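Local coordinates for cutinase-like protein (Cryptococcus sp., PDB 2CZQ) that probably hydrolyses carboxylic esters as a cutinase-like enzyme built on the alpha/beta hydrolase fold, at residues A[12-17]-A[61-66]. Sequence-based numbering, arbitrary orientation.
Sequences INTRGT and ADIIRR. With EDO (1,2-ethanediol), chain D.
With chi1 at -66° and chi2 extended, Ile12 carries CG1 and CD1 across from strand 9-14 to helix 57-73, where CD1 lies 3.8 Å from CG of Arg66. The CB of Ile63 does not face the strand, yet its extended side chain brings CG1 and CD1 up to it. The branches thus share the work: the long arm of Ile12 reaches the aliphatic base of Arg66, while its shorter CG2 branch meets CG1 of Ile63 at 4.2 Å. CD1 of Ile12 also passes 4.1 Å from the carbonyl O of Ile63. One turn of helix therefore supplies two apolar surfaces for a single isoleucine.

Farther along the strand, Thr14 and Ile63 meet at about a right angle, with Thr14 OG1 3.3 Å from Ile63 CD1. This is a van der Waals contact made by a buried hydroxyl, whose polar partner is OG1 of Thr46. No hydrogen bond joins the two segments. In Arg66, CG stands anti to the backbone N (chi1 -177°), which lays CB and CG against Ile12; the chain then bends at chi2, and NH2 hydrogen-bonds to a bound citric acid molecule, probably from the crystallisation liquor.

Strand and helix run almost exactly antiparallel, their segment axes 9.6 Å apart. Helix 57-73 is the link of a beta-alpha-beta crossover from strand 41-45 to strand 78-84, passing over strand 9-14, which lies between them in the sheet. Arg66 also touches Tyr44 and Tyr79 on these neighbours, and Thr91 of helix 86-98 packs against both Thr14 and Ile63.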
loop_
_atom_site.group_PDB
_atom_site.type_symbol
_atom_site.label_atom_id
_atom_site.label_comp_id
_atom_site.label_asym_id
_atom_site.label_seq_id
_atom_site.Cartn_x
_atom_site.Cartn_y
_atom_site.Cartn_z
ATOM N N ILE A 12 -1.606 5.147 6.453
ATOM C CA ILE A 12 -2.148 3.936 7.044
ATOM C C ILE A 12 -1.381 2.781 6.432
ATOM O O ILE A 12 -1.437 2.578 5.217
ATOM C CB ILE A 12 -3.662 3.799 6.740
ATOM C CG1 ILE A 12 -4.465 4.908 7.434
ATOM C CG2 ILE A 12 -4.171 2.402 7.134
ATOM C CD1 ILE A 12 -5.937 4.959 7.044
ATOM N N ASN A 13 -0.659 2.039 7.264
ATOM C CA ASN A 13 0.135 0.928 6.757
ATOM C C ASN A 13 -0.246 -0.378 7.421
ATOM O O ASN A 13 -0.405 -0.445 8.647
ATOM C CB ASN A 13 1.643 1.208 6.865
ATOM C CG ASN A 13 2.173 1.070 8.281
ATOM O OD1 ASN A 13 2.797 0.062 8.623
ATOM N ND2 ASN A 13 1.929 2.079 9.113
ATOM N N THR A 14 -0.405 -1.404 6.590
ATOM C CA THR A 14 -0.784 -2.730 7.040
ATOM C C THR A 14 0.369 -3.683 6.754
ATOM O O THR A 14 0.838 -3.800 5.614
ATOM C CB THR A 14 -2.073 -3.177 6.347
ATOM O OG1 THR A 14 -3.072 -2.167 6.525
ATOM C CG2 THR A 14 -2.652 -4.418 7.018
ATOM N N ARG A 15 0.818 -4.359 7.804
ATOM C CA ARG A 15 2.067 -5.105 7.783
ATOM C C ARG A 15 1.911 -6.530 7.264
ATOM O O ARG A 15 0.797 -7.025 7.056
ATOM C CB ARG A 15 2.673 -5.122 9.184
ATOM C CG ARG A 15 1.986 -6.066 10.147
ATOM C CD ARG A 15 2.312 -5.744 11.577
ATOM N NE ARG A 15 1.814 -6.723 12.537
ATOM C CZ ARG A 15 0.581 -6.747 13.024
ATOM N NH1 ARG A 15 -0.323 -5.859 12.625
ATOM N NH2 ARG A 15 0.249 -7.661 13.924
ATOM N N GLY A 16 3.050 -7.180 7.054
ATOM C CA GLY A 16 3.079 -8.562 6.622
ATOM C C GLY A 16 2.995 -9.555 7.767
ATOM O O GLY A 16 3.224 -9.220 8.940
ATOM N N THR A 17 2.664 -10.792 7.410
ATOM C CA THR A 17 2.647 -11.923 8.333
ATOM C C THR A 17 3.902 -11.942 9.188
ATOM O O THR A 17 5.016 -11.857 8.666
ATOM C CB THR A 17 2.574 -13.234 7.541
ATOM O OG1 THR A 17 1.484 -13.174 6.609
ATOM C CG2 THR A 17 2.262 -14.421 8.459
ATOM N N ALA A 61 -10.919 -4.268 7.953
ATOM C CA ALA A 61 -11.882 -3.517 8.752
ATOM C C ALA A 61 -11.224 -2.343 9.469
ATOM O O ALA A 61 -11.812 -1.263 9.562
ATOM C CB ALA A 61 -12.583 -4.422 9.746
ATOM N N ASP A 62 -10.011 -2.544 9.977
ATOM C CA ASP A 62 -9.348 -1.494 10.731
ATOM C C ASP A 62 -8.817 -0.373 9.834
ATOM O O ASP A 62 -8.807 0.788 10.240
ATOM C CB ASP A 62 -8.262 -2.068 11.632
ATOM C CG ASP A 62 -7.800 -1.086 12.663
ATOM O OD1 ASP A 62 -8.656 -0.569 13.423
ATOM O OD2 ASP A 62 -6.594 -0.781 12.759
ATOM N N ILE A 63 -8.393 -0.705 8.613
ATOM C CA ILE A 63 -8.052 0.324 7.628
ATOM C C ILE A 63 -9.249 1.256 7.424
ATOM O O ILE A 63 -9.139 2.484 7.495
ATOM C CB ILE A 63 -7.670 -0.315 6.273
ATOM C CG1 ILE A 63 -6.350 -1.082 6.371
ATOM C CG2 ILE A 63 -7.582 0.750 5.171
ATOM C CD1 ILE A 63 -6.136 -2.033 5.191
ATOM N N ILE A 64 -10.396 0.646 7.149
ATOM C CA ILE A 64 -11.603 1.399 6.848
ATOM C C ILE A 64 -12.077 2.174 8.075
ATOM O O ILE A 64 -12.495 3.327 7.961
ATOM C CB ILE A 64 -12.685 0.470 6.260
ATOM C CG1 ILE A 64 -12.226 -0.054 4.890
ATOM C CG2 ILE A 64 -14.018 1.204 6.155
ATOM C CD1 ILE A 64 -13.109 -1.133 4.295
ATOM N N ARG A 65 -11.971 1.553 9.249
ATOM C CA ARG A 65 -12.287 2.226 10.508
ATOM C C ARG A 65 -11.476 3.514 10.662
ATOM O O ARG A 65 -12.033 4.568 10.993
ATOM C CB ARG A 65 -12.056 1.291 11.699
ATOM C CG ARG A 65 -12.170 1.952 13.071
ATOM C CD ARG A 65 -11.258 1.331 14.122
ATOM N NE ARG A 65 -10.193 2.234 14.558
ATOM C CZ ARG A 65 -9.062 2.469 13.897
ATOM N NH1 ARG A 65 -8.819 1.880 12.737
ATOM N NH2 ARG A 65 -8.168 3.310 14.398
ATOM N N ARG A 66 -10.168 3.436 10.424
ATOM C CA ARG A 66 -9.312 4.612 10.555
ATOM C C ARG A 66 -9.683 5.692 9.543
ATOM O O ARG A 66 -9.714 6.877 9.884
ATOM C CB ARG A 66 -7.824 4.250 10.448
ATOM C CG ARG A 66 -6.881 5.427 10.659
ATOM C CD ARG A 66 -6.973 6.008 12.055
ATOM N NE ARG A 66 -6.146 7.186 12.293
ATOM C CZ ARG A 66 -6.487 8.436 11.981
ATOM N NH1 ARG A 66 -7.631 8.695 11.360
ATOM N NH2 ARG A 66 -5.673 9.436 12.295
HETATM C C1 EDO D . 7.209 -12.027 4.924
HETATM O O1 EDO D . 7.638 -12.621 6.130
HETATM C C2 EDO D . 6.406 -10.789 5.239
HETATM O O2 EDO D . 5.204 -11.126 5.895
#